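Local coordinates for protein DNA alpha-glucosyltransferase (Enterobacteria phage T4, PDB 1XV5) that belongs to the GT-B clan of glycosyltransferases, with two parallel-sheet, Rossmann-like halves, and binds uridine-5'-diphosphate, at residues A[356-359]-A[360-364]; A[329-333]-A[334-338]; A[141-145]-A[146-150]. All coordinates share one frame; numbering follows the deposited sequence.

Interaction 1: residues A[356-359]-A[360-364]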
# COMPACT_ATOMS: atom_id res chain seq x y z
N SER A 356 -21.24 18.90 0.84
CA SER A 356 -21.06 18.85 -0.61
C SER A 356 -20.65 17.44 -1.03
O SER A 356 -21.08 16.95 -2.07
CB SER A 356 -19.99 19.86 -1.04
OG SER A 356 -19.77 19.79 -2.44
N THR A 357 -19.80 16.81 -0.23
CA THR A 357 -19.34 15.46 -0.52
C THR A 357 -20.53 14.50 -0.53
O THR A 357 -20.68 13.70 -1.45
CB THR A 357 -18.32 14.98 0.53
OG1 THR A 357 -17.17 15.83 0.48
CG2 THR A 357 -17.91 13.54 0.26
N PHE A 358 -21.37 14.57 0.50
CA PHE A 358 -22.51 13.67 0.56
C PHE A 358 -23.52 13.97 -0.54
O PHE A 358 -24.19 13.06 -1.04
CB PHE A 358 -23.18 13.73 1.93
CG PHE A 358 -24.28 12.73 2.10
CD1 PHE A 358 -24.04 11.38 1.83
CD2 PHE A 358 -25.55 13.12 2.50
CE1 PHE A 358 -25.05 10.43 1.96
CE2 PHE A 358 -26.57 12.18 2.64
CZ PHE A 358 -26.32 10.84 2.37
N GLU A 359 -23.64 15.23 -0.93
CA GLU A 359 -24.57 15.60 -1.99
C GLU A 359 -24.19 14.92 -3.30
O GLU A 359 -25.05 14.47 -4.05
CB GLU A 359 -24.61 17.12 -2.17
CG GLU A 359 -25.28 17.84 -1.01
CD GLU A 359 -26.73 17.44 -0.84
OE1 GLU A 359 -27.30 17.70 0.25
OE2 GLU A 359 -27.32 16.88 -1.79
N ARG A 360 -22.89 14.82 -3.56
CA ARG A 360 -22.41 14.18 -4.77
C ARG A 360 -22.71 12.68 -4.69
O ARG A 360 -23.10 12.05 -5.68
CB ARG A 360 -20.91 14.43 -4.95
CG ARG A 360 -20.30 13.85 -6.22
CD ARG A 360 -21.02 14.32 -7.49
NE ARG A 360 -20.28 13.95 -8.69
CZ ARG A 360 -20.73 14.08 -9.94
NH1 ARG A 360 -21.94 14.59 -10.16
NH2 ARG A 360 -19.97 13.71 -10.96
N ILE A 361 -22.52 12.11 -3.50
CA ILE A 361 -22.78 10.69 -3.29
C ILE A 361 -24.26 10.40 -3.54
O ILE A 361 -24.61 9.41 -4.19
CB ILE A 361 -22.41 10.29 -1.84
CG1 ILE A 361 -20.88 10.32 -1.69
CG2 ILE A 361 -22.97 8.91 -1.52
CD1 ILE A 361 -20.39 10.07 -0.27
N LYS A 362 -25.14 11.26 -3.04
CA LYS A 362 -26.56 11.06 -3.26
C LYS A 362 -26.90 11.18 -4.74
O LYS A 362 -27.79 10.48 -5.24
CB LYS A 362 -27.37 12.07 -2.44
CG LYS A 362 -27.33 11.81 -0.94
CD LYS A 362 -28.33 12.68 -0.18
CE LYS A 362 -27.99 14.16 -0.28
NZ LYS A 362 -29.04 14.99 0.38
N GLU A 363 -26.20 12.06 -5.44
CA GLU A 363 -26.44 12.25 -6.87
C GLU A 363 -26.11 10.97 -7.64
O GLU A 363 -26.92 10.51 -8.45
CB GLU A 363 -25.60 13.42 -7.39
CG GLU A 363 -25.64 13.59 -8.90
CD GLU A 363 -24.98 14.87 -9.36
OE1 GLU A 363 -23.95 15.26 -8.76
OE2 GLU A 363 -25.48 15.50 -10.32
N LEU A 364 -24.95 10.38 -7.39
CA LEU A 364 -24.59 9.16 -8.10
C LEU A 364 -25.46 7.99 -7.67
O LEU A 364 -25.77 7.10 -8.47
CB LEU A 364 -23.10 8.81 -7.87
CG LEU A 364 -22.10 9.51 -8.79
CD1 LEU A 364 -22.16 11.01 -8.60
CD2 LEU A 364 -20.69 8.99 -8.51

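Interaction 2: residues A[329-333]-A[334-338]. With EDO (1,2-ethanediol), chain F.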
# COMPACT_ATOMS: atom_id res chain seq x y z
N ASN A 329 -2.24 17.04 -3.40
CA ASN A 329 -0.80 16.89 -3.18
C ASN A 329 -0.10 15.87 -4.06
O ASN A 329 1.13 15.80 -4.08
CB ASN A 329 -0.54 16.53 -1.71
CG ASN A 329 -0.96 17.63 -0.75
OD1 ASN A 329 -1.19 17.38 0.44
ND2 ASN A 329 -1.06 18.85 -1.25
N LEU A 330 -0.88 15.06 -4.78
CA LEU A 330 -0.30 14.05 -5.66
C LEU A 330 -0.38 14.50 -7.11
O LEU A 330 -1.32 15.19 -7.50
CB LEU A 330 -1.03 12.71 -5.50
CG LEU A 330 -0.71 11.91 -4.24
CD1 LEU A 330 -1.64 10.72 -4.15
CD2 LEU A 330 0.75 11.46 -4.29
N LYS A 331 0.61 14.11 -7.90
CA LYS A 331 0.66 14.47 -9.31
C LYS A 331 0.42 13.28 -10.23
O LYS A 331 0.97 12.19 -10.03
CB LYS A 331 2.02 15.10 -9.64
CG LYS A 331 2.30 16.41 -8.92
CD LYS A 331 3.59 17.03 -9.42
CE LYS A 331 3.92 18.32 -8.69
NZ LYS A 331 4.32 18.08 -7.28
N PHE A 332 -0.41 13.50 -11.25
CA PHE A 332 -0.77 12.49 -12.24
C PHE A 332 0.48 12.02 -12.98
O PHE A 332 1.28 12.82 -13.43
CB PHE A 332 -1.79 13.12 -13.21
CG PHE A 332 -2.45 12.16 -14.15
CD1 PHE A 332 -2.66 10.82 -13.80
CD2 PHE A 332 -2.94 12.61 -15.37
CE1 PHE A 332 -3.35 9.96 -14.66
CE2 PHE A 332 -3.63 11.76 -16.23
CZ PHE A 332 -3.84 10.43 -15.87
N ARG A 333 0.64 10.70 -13.10
CA ARG A 333 1.81 10.14 -13.78
C ARG A 333 1.94 10.66 -15.21
O ARG A 333 3.05 10.92 -15.69
CB ARG A 333 1.70 8.61 -13.81
CG ARG A 333 2.95 7.89 -14.35
CD ARG A 333 2.66 6.41 -14.59
NE ARG A 333 1.65 6.23 -15.62
CZ ARG A 333 1.89 6.28 -16.93
NH1 ARG A 333 3.12 6.48 -17.37
NH2 ARG A 333 0.88 6.16 -17.79
N VAL A 334 0.81 10.83 -15.88
CA VAL A 334 0.80 11.26 -17.27
C VAL A 334 1.26 12.68 -17.56
O VAL A 334 2.13 12.89 -18.41
CB VAL A 334 -0.59 11.04 -17.90
CG1 VAL A 334 -0.61 11.57 -19.33
CG2 VAL A 334 -0.94 9.56 -17.89
N ASP A 335 0.68 13.67 -16.88
CA ASP A 335 1.08 15.05 -17.16
C ASP A 335 1.58 15.86 -15.97
O ASP A 335 1.81 17.06 -16.08
CB ASP A 335 -0.07 15.79 -17.85
CG ASP A 335 -1.32 15.82 -17.01
OD1 ASP A 335 -1.22 15.64 -15.78
OD2 ASP A 335 -2.40 16.04 -17.58
N ASN A 336 1.74 15.20 -14.83
CA ASN A 336 2.27 15.83 -13.62
C ASN A 336 1.40 16.93 -13.00
O ASN A 336 1.91 17.81 -12.30
CB ASN A 336 3.67 16.38 -13.92
CG ASN A 336 4.55 16.42 -12.68
OD1 ASN A 336 4.55 15.50 -11.87
ND2 ASN A 336 5.33 17.50 -12.55
N THR A 337 0.10 16.89 -13.26
CA THR A 337 -0.82 17.87 -12.70
C THR A 337 -1.52 17.23 -11.50
O THR A 337 -1.61 16.00 -11.41
CB THR A 337 -1.88 18.31 -13.73
OG1 THR A 337 -2.58 17.16 -14.21
CG2 THR A 337 -1.22 19.01 -14.91
N PRO A 338 -2.04 18.04 -10.57
CA PRO A 338 -2.73 17.48 -9.39
C PRO A 338 -3.84 16.51 -9.79
O PRO A 338 -4.55 16.74 -10.77
CB PRO A 338 -3.28 18.73 -8.69
CG PRO A 338 -2.27 19.80 -9.07
CD PRO A 338 -2.04 19.51 -10.53
C1 EDO F . 2.09 6.17 -21.09
O1 EDO F . 1.36 7.21 -20.42
C2 EDO F . 3.48 5.97 -20.48
O2 EDO F . 4.35 7.08 -20.75
O HOH W 1 4.12 12.99 -12.89

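Interaction 3: residues A[141-145]-A[146-150]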
# COMPACT_ATOMS: atom_id res chain seq x y z
N HIS A 141 9.14 6.78 -2.10
CA HIS A 141 7.86 7.36 -2.51
C HIS A 141 7.89 8.87 -2.72
O HIS A 141 7.00 9.42 -3.37
CB HIS A 141 6.77 7.05 -1.48
CG HIS A 141 6.26 5.64 -1.53
ND1 HIS A 141 5.57 5.13 -2.60
CD2 HIS A 141 6.30 4.65 -0.61
CE1 HIS A 141 5.20 3.89 -2.35
NE2 HIS A 141 5.64 3.57 -1.14
N SER A 142 8.90 9.54 -2.18
CA SER A 142 8.96 11.00 -2.32
C SER A 142 10.35 11.60 -2.18
O SER A 142 11.14 11.19 -1.33
CB SER A 142 8.03 11.64 -1.29
OG SER A 142 8.11 13.05 -1.32
N ASP A 143 10.64 12.58 -3.03
CA ASP A 143 11.93 13.26 -2.99
C ASP A 143 12.06 14.04 -1.68
O ASP A 143 13.16 14.30 -1.21
CB ASP A 143 12.08 14.23 -4.17
CG ASP A 143 12.06 13.54 -5.52
OD1 ASP A 143 12.53 12.39 -5.62
OD2 ASP A 143 11.58 14.16 -6.50
N ASN A 144 10.92 14.41 -1.10
CA ASN A 144 10.91 15.19 0.14
C ASN A 144 10.52 14.39 1.38
O ASN A 144 10.28 14.97 2.45
CB ASN A 144 9.97 16.39 -0.01
CG ASN A 144 10.45 17.37 -1.06
OD1 ASN A 144 11.53 17.94 -0.94
ND2 ASN A 144 9.65 17.57 -2.10
N GLY A 145 10.46 13.07 1.26
CA GLY A 145 10.10 12.24 2.39
C GLY A 145 11.20 12.16 3.44
O GLY A 145 12.32 12.63 3.22
N ASP A 146 10.89 11.55 4.57
CA ASP A 146 11.85 11.40 5.65
C ASP A 146 13.04 10.54 5.24
O ASP A 146 14.17 10.80 5.65
CB ASP A 146 11.17 10.82 6.89
CG ASP A 146 10.22 11.80 7.56
OD1 ASP A 146 9.42 11.38 8.41
OD2 ASP A 146 10.29 13.01 7.23
N PHE A 147 12.80 9.51 4.44
CA PHE A 147 13.88 8.64 3.99
C PHE A 147 14.94 9.45 3.25
O PHE A 147 16.13 9.32 3.52
CB PHE A 147 13.34 7.54 3.07
CG PHE A 147 14.42 6.65 2.50
CD1 PHE A 147 15.06 5.70 3.29
CD2 PHE A 147 14.80 6.78 1.17
CE1 PHE A 147 16.07 4.89 2.77
CE2 PHE A 147 15.81 5.98 0.63
CZ PHE A 147 16.44 5.03 1.43
N ASN A 148 14.49 10.28 2.31
CA ASN A 148 15.39 11.11 1.51
C ASN A 148 16.03 12.27 2.27
O ASN A 148 17.24 12.48 2.21
CB ASN A 148 14.65 11.70 0.30
CG ASN A 148 14.44 10.69 -0.82
OD1 ASN A 148 13.90 9.61 -0.60
ND2 ASN A 148 14.84 11.06 -2.03
N LYS A 149 15.20 13.01 3.00
CA LYS A 149 15.67 14.19 3.72
C LYS A 149 16.25 13.99 5.12
O LYS A 149 16.99 14.85 5.60
CB LYS A 149 14.54 15.22 3.79
CG LYS A 149 14.03 15.67 2.43
CD LYS A 149 15.15 16.30 1.60
CE LYS A 149 14.64 16.80 0.26
NZ LYS A 149 15.71 17.47 -0.52
N VAL A 150 15.93 12.89 5.77
CA VAL A 150 16.45 12.66 7.11
C VAL A 150 17.48 11.54 7.18
O VAL A 150 18.64 11.78 7.50
CB VAL A 150 15.31 12.38 8.11
CG1 VAL A 150 15.88 12.20 9.51
CG2 VAL A 150 14.31 13.53 8.10
O HOH W 2 15.67 14.27 -2.68
O HOH W 3 11.29 14.59 5.30

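Interaction 1: residues A[356-359]-A[360-364]
Phe358 and Lys362, one turn apart on helix 354-365, make the main side-chain contact, a CH-pi interaction. Lys362 CG sits over one face of the Phe358 ring, 3.8 Å from its centroid and 19° off the normal, and the chain crosses toward the rim, where Lys362 CD approaches Phe358 CE2 to 3.4 Å. The aliphatic part of the lysine thus serves as packing surface while its end is used electrostatically. A bend at its third torsion (chi3 -65°) carries the amine to the carboxylate of Glu359, and NZ forms a salt bridge with Glu359 OE1 at 3.2 Å, from above the carboxylate plane. A second ion pair runs along the helix: Glu363 OE1 lies in the guanidinium plane of Arg360, NH1 meeting it from well above the carboxylate plane, and Leu364 CD1 covers one guanidinium face. Regular helical backbone bonds hold this spacing, among them Lys362 N to Phe358 O at 2.9 Å. On the buried side, Phe358 CD1 meets Ile361 CB at 4.2 Å. There Phe358 packs on Phe218, Phe222 and Leu223 of helix 212-223, Ile361 on Phe290 and Tyr292 of strand 288-293, and Thr357 on strand 347-349, with Thr357 OG1 bonded to Asp350 N.

Interaction 2: residues A[329-333]-A[334-338]
Phe332 and Thr337 face each other where the backbone doubles back in a hairpin-like turn, with Phe332 N bonded to Thr337 O at 2.8 Å and nearly straight (175°), and Asn336 N returning to Phe332 O. An Asx turn shapes the second arm: Asp335 OD1 accepts from Thr337 N at 3.1 Å, on the anti side of the carboxylate though well out of its plane. Beyond it, Lys331 and Pro338 form a single beta bridge. Val334 CB covers part of one face of the Phe332 ring, 3.9 Å from its centroid, and Asp335 OD1 comes to the ring edge at CD2, the carboxylate turned 78° from the ring plane. Phe381 stacks on this ring and His342 meets it edge-to-face, which packs the turn against helix 368-386 and against the loop that leads on to strand 347-349. Phe332 O takes a second donor, a water that also donates to Asn336 OD1 (2.7 Å) and so ties that amide to the turn. Arg333 leaves in another direction, its chain bent at chi3 (63°); it makes a cation-pi contact with Phe390, and NH2 donates to Gln384 O as well as to O1 of a bound 1,2-ethanediol at 2.9 Å.

Interaction 3: residues A[141-145]-A[146-150]
The contact of Asn148 and Lys149 with residues 142-145 is a local one at the N-terminus of a helix, at a beta-alpha junction where the chain leaves strand 137-140 of the N-terminal parallel sheet and enters helix 146-155. A type I beta turn from Ser142 to Gly145 makes the passage, with Gly145 as N-cap. Gly145 O receives Lys149 N at 2.9 Å, nearly straight. An ST turn is nested in it, Ser142 OG accepting from Asn144 N at 3.1 Å; that hydroxyl has a stronger partner in Lys300 O. Two side chains of the first helical turn reach back over the turn. Asn148 lays CB against Asp143 O at 3.4 Å, while its OD1 is held by Ser140 OG. Lys149, bent at chi2 (-59°), runs beside the side chain of Asn144, pointing the same way, its CE 3.3 Å from Asp143 O and 3.5 Å from Asn144 OD1. Asp146 turns to other parts of the protein: OD1 takes Val119 N and Tyr301 OH, and OD2 forms a salt bridge with Lys300, from the loop that follows strand 288-293 of the second sheet. The same OD2 accepts at 2.7 Å from a water that also donates to Asn144 O at 3.0 Å.

In the fold
The three contacts follow one another along the chain, interaction 3 first, then 2, then 1, without touching. Interactions 2 and 3 are neighbours, with centres 18 Å apart and nearest atoms about 7 Å apart, and both bond to Gln303: residue Asp143 through its backbone N, Lys331 through its backbone. Interaction 1 lies farther out on the second half, its centre 25 Å from that of interaction 2 and 36 Å from that of interaction 3. Helix 368-386 joins interactions 1 and 2, taking Glu363 and Leu364 near its start and Phe332 near its end. Uridine-5'-diphosphate is about 11 Å from the side chain of Leu330 in interaction 2.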